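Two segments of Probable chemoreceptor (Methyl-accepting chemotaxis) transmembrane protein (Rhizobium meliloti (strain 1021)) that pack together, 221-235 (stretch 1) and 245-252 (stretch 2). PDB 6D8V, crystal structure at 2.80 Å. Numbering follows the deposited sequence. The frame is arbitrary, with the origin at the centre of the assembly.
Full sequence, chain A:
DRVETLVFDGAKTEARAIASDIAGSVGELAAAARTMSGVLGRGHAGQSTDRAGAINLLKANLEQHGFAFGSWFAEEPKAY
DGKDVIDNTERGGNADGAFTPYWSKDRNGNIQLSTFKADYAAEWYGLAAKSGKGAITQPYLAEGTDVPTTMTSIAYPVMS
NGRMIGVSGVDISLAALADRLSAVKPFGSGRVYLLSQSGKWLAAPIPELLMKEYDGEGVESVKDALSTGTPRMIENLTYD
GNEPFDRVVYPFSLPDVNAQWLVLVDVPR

Stretch 1 (221-235) SVKDALSTGTPRMIE
Stretch 2 (245-252) FDRVVYPF

Stretch 1 begins in a helix, turns through Gly229 to Pro231, and becomes a strand, 232-235, lying antiparallel to strand 245-252 of stretch 2. The helix axis runs 27° from the direction of the second strand and approaches it to 8.3 Å; the helix lies over the face carrying Val249, where Val222 and Ala225 touch it.

The register sets Arg232 opposite Val249, Met233 opposite Val248 and Ile234 opposite Arg247, with CA-CA separations of 5.3, 4.3 and 4.9 Å. Two pairs of backbone hydrogen bonds fix it: Arg232 N to Val249 O (3.2 Å) and Val249 N to Arg232 O (2.9 Å), then Ile234 N to Arg247 O (2.6 Å) and Arg247 N to Ile234 O (2.9 Å).

Val249 is the central bump on the face it shares with Arg232, Ile234 and Arg247. With chi1 m, its CG2 lies 3.3 Å from Ala225 CB and 3.6 Å from Arg232 CB, while its CG1 lies 4.1 Å from Val222 CG2 (chi1 t) and 4.2 Å from Ile234 CD1 (chi1 m, chi2 t). Ala225 suits this place because its single methyl lets the helix sit close over the valine. Beside Ile234, Arg247 packs its aliphatic base, Arg247 CB 3.9 Å from Ile234 CB, while its end leads away to hydrogen bonds elsewhere in the structure.

On the other face an extended Met233 (t, t, t) lies along the neighbouring strand: its CG meets Val248 CG2 at 3.5 Å and its CE reaches Asp246 CB at 3.7 Å.

Pro251 fills the hollow at the turn, its CG 3.3 Å from Gly229 O and 3.5 Å from Thr230 O. Gly229 leaves the helix with phi/psi 71/11, a positive phi that favours glycine. Pro231 CG rests obliquely against the Tyr250 ring, 3.8 Å from CD1. Together the stretches bury 650 Å².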

# COMPACT_ATOMS: atom_id res chain seq x y z
N SER A 221 1.46 -2.20 24.06
CA SER A 221 1.71 -3.54 23.53
C SER A 221 1.83 -3.51 22.01
O SER A 221 2.67 -4.21 21.43
CB SER A 221 0.61 -4.50 23.98
OG SER A 221 0.74 -4.79 25.36
N VAL A 222 1.03 -2.67 21.34
CA VAL A 222 1.19 -2.48 19.90
C VAL A 222 2.60 -2.01 19.58
O VAL A 222 3.27 -2.56 18.69
CB VAL A 222 0.13 -1.50 19.37
CG1 VAL A 222 0.41 -1.14 17.92
CG2 VAL A 222 -1.25 -2.09 19.52
N LYS A 223 3.08 -0.99 20.29
CA LYS A 223 4.44 -0.51 20.08
C LYS A 223 5.48 -1.60 20.38
O LYS A 223 6.50 -1.69 19.68
CB LYS A 223 4.70 0.73 20.94
CG LYS A 223 3.75 1.89 20.63
CD LYS A 223 3.68 2.19 19.13
CE LYS A 223 2.61 3.22 18.78
NZ LYS A 223 2.46 3.38 17.30
N ASP A 224 5.22 -2.43 21.40
CA ASP A 224 6.15 -3.50 21.73
C ASP A 224 6.06 -4.66 20.74
O ASP A 224 7.09 -5.23 20.36
CB ASP A 224 5.91 -3.99 23.16
CG ASP A 224 6.20 -2.93 24.18
OD1 ASP A 224 7.03 -2.04 23.87
OD2 ASP A 224 5.62 -2.97 25.29
N ALA A 225 4.85 -5.03 20.33
CA ALA A 225 4.72 -6.02 19.25
C ALA A 225 5.45 -5.55 18.00
O ALA A 225 6.17 -6.32 17.36
CB ALA A 225 3.24 -6.28 18.95
N LEU A 226 5.29 -4.27 17.65
CA LEU A 226 5.99 -3.71 16.50
C LEU A 226 7.51 -3.83 16.63
O LEU A 226 8.20 -3.91 15.61
CB LEU A 226 5.60 -2.24 16.32
CG LEU A 226 4.62 -1.93 15.19
CD1 LEU A 226 4.28 -0.45 15.14
CD2 LEU A 226 5.18 -2.40 13.84
N SER A 227 8.04 -3.83 17.85
CA SER A 227 9.49 -3.87 18.03
C SER A 227 10.01 -5.31 18.00
O SER A 227 10.91 -5.65 17.22
CB SER A 227 9.90 -3.19 19.33
OG SER A 227 9.29 -1.92 19.45
N THR A 228 9.46 -6.16 18.87
CA THR A 228 9.87 -7.55 18.93
C THR A 228 9.46 -8.33 17.68
O THR A 228 10.07 -9.36 17.37
CB THR A 228 9.27 -8.20 20.18
OG1 THR A 228 7.88 -8.50 19.94
CG2 THR A 228 9.36 -7.23 21.35
N GLY A 229 8.44 -7.88 16.96
CA GLY A 229 7.95 -8.62 15.82
C GLY A 229 7.23 -9.89 16.23
O GLY A 229 6.93 -10.74 15.38
N THR A 230 6.95 -10.03 17.51
CA THR A 230 6.21 -11.16 18.04
C THR A 230 4.81 -10.73 18.46
O THR A 230 4.54 -9.54 18.66
CB THR A 230 6.95 -11.79 19.22
OG1 THR A 230 6.94 -10.89 20.34
CG2 THR A 230 8.38 -12.08 18.83
N PRO A 231 3.89 -11.68 18.58
CA PRO A 231 2.50 -11.33 18.87
C PRO A 231 2.32 -10.85 20.30
O PRO A 231 3.04 -11.24 21.21
CB PRO A 231 1.75 -12.64 18.63
CG PRO A 231 2.63 -13.38 17.65
CD PRO A 231 4.02 -13.06 18.10
N ARG A 232 1.34 -9.96 20.47
CA ARG A 232 0.88 -9.55 21.79
C ARG A 232 -0.64 -9.70 21.85
O ARG A 232 -1.31 -9.84 20.83
CB ARG A 232 1.30 -8.10 22.11
CG ARG A 232 2.80 -7.90 22.21
CD ARG A 232 3.41 -8.71 23.36
NE ARG A 232 4.68 -9.33 22.98
CZ ARG A 232 5.82 -8.66 22.83
NH1 ARG A 232 6.92 -9.31 22.48
NH2 ARG A 232 5.86 -7.35 23.01
N MET A 233 -1.17 -9.70 23.08
CA MET A 233 -2.60 -9.75 23.31
C MET A 233 -2.99 -8.68 24.31
O MET A 233 -2.47 -8.65 25.43
CB MET A 233 -3.05 -11.12 23.81
CG MET A 233 -4.55 -11.37 23.68
SD MET A 233 -5.07 -12.77 24.69
CE MET A 233 -6.55 -13.31 23.85
N ILE A 234 -3.89 -7.80 23.90
CA ILE A 234 -4.48 -6.80 24.78
C ILE A 234 -5.72 -7.42 25.40
O ILE A 234 -6.64 -7.83 24.69
CB ILE A 234 -4.82 -5.52 23.99
CG1 ILE A 234 -3.64 -5.18 23.08
CG2 ILE A 234 -5.11 -4.37 24.93
CD1 ILE A 234 -3.88 -4.02 22.15
N GLU A 235 -5.74 -7.52 26.73
CA GLU A 235 -6.79 -8.24 27.42
C GLU A 235 -7.88 -7.29 27.90
O GLU A 235 -7.60 -6.22 28.44
CB GLU A 235 -6.23 -9.02 28.61
CG GLU A 235 -5.33 -10.18 28.24
CD GLU A 235 -4.88 -10.99 29.44
OE1 GLU A 235 -4.80 -10.42 30.55
OE2 GLU A 235 -4.61 -12.19 29.28
N PHE A 245 -13.98 -7.65 24.70
CA PHE A 245 -13.25 -8.60 23.91
C PHE A 245 -11.80 -8.43 24.08
O PHE A 245 -11.34 -7.55 24.78
CB PHE A 245 -13.62 -8.49 22.45
CG PHE A 245 -13.44 -7.13 21.88
CD1 PHE A 245 -14.25 -6.71 20.88
CD2 PHE A 245 -12.47 -6.30 22.32
CE1 PHE A 245 -14.09 -5.46 20.36
CE2 PHE A 245 -12.29 -5.08 21.79
CZ PHE A 245 -13.10 -4.65 20.83
N ASP A 246 -11.08 -9.31 23.43
CA ASP A 246 -9.63 -9.27 23.46
C ASP A 246 -9.10 -8.83 22.10
O ASP A 246 -9.68 -9.14 21.06
CB ASP A 246 -9.05 -10.65 23.81
CG ASP A 246 -9.47 -11.14 25.18
OD1 ASP A 246 -9.19 -10.44 26.18
OD2 ASP A 246 -10.08 -12.23 25.25
N ARG A 247 -7.98 -8.10 22.12
CA ARG A 247 -7.32 -7.65 20.90
C ARG A 247 -5.99 -8.36 20.80
O ARG A 247 -5.10 -8.14 21.63
CB ARG A 247 -7.13 -6.13 20.90
CG ARG A 247 -6.50 -5.58 19.63
CD ARG A 247 -7.50 -4.84 18.75
NE ARG A 247 -7.78 -3.49 19.25
CZ ARG A 247 -8.87 -2.79 18.94
NH1 ARG A 247 -9.79 -3.31 18.14
NH2 ARG A 247 -9.03 -1.58 19.45
N VAL A 248 -5.84 -9.21 19.79
CA VAL A 248 -4.56 -9.86 19.50
C VAL A 248 -3.90 -9.13 18.35
O VAL A 248 -4.53 -8.89 17.31
CB VAL A 248 -4.75 -11.35 19.17
CG1 VAL A 248 -3.45 -11.94 18.70
CG2 VAL A 248 -5.25 -12.10 20.38
N VAL A 249 -2.63 -8.77 18.52
CA VAL A 249 -1.85 -8.10 17.50
C VAL A 249 -0.83 -9.08 16.95
O VAL A 249 -0.18 -9.81 17.71
CB VAL A 249 -1.18 -6.82 18.05
CG1 VAL A 249 -2.16 -6.07 18.93
CG2 VAL A 249 0.05 -7.17 18.84
N TYR A 250 -0.68 -9.10 15.63
CA TYR A 250 0.13 -10.11 14.95
C TYR A 250 0.97 -9.41 13.87
O TYR A 250 0.49 -9.18 12.75
CB TYR A 250 -0.75 -11.20 14.35
CG TYR A 250 -0.04 -12.44 13.86
CD1 TYR A 250 0.22 -13.51 14.73
CD2 TYR A 250 0.35 -12.57 12.53
CE1 TYR A 250 0.85 -14.65 14.29
CE2 TYR A 250 0.99 -13.71 12.08
CZ TYR A 250 1.24 -14.75 12.96
OH TYR A 250 1.88 -15.89 12.50
N PRO A 251 2.21 -9.05 14.19
CA PRO A 251 3.10 -8.51 13.16
C PRO A 251 3.45 -9.56 12.13
O PRO A 251 3.49 -10.76 12.43
CB PRO A 251 4.34 -8.06 13.95
CG PRO A 251 4.28 -8.83 15.23
CD PRO A 251 2.82 -9.03 15.53
N PHE A 252 3.70 -9.10 10.91
CA PHE A 252 4.14 -9.99 9.84
C PHE A 252 4.87 -9.16 8.79
O PHE A 252 4.42 -8.08 8.41
CB PHE A 252 2.97 -10.75 9.22
CG PHE A 252 1.99 -9.87 8.50
CD1 PHE A 252 1.05 -9.14 9.20
CD2 PHE A 252 2.00 -9.78 7.12
CE1 PHE A 252 0.15 -8.33 8.55
CE2 PHE A 252 1.11 -8.97 6.45
CZ PHE A 252 0.17 -8.25 7.17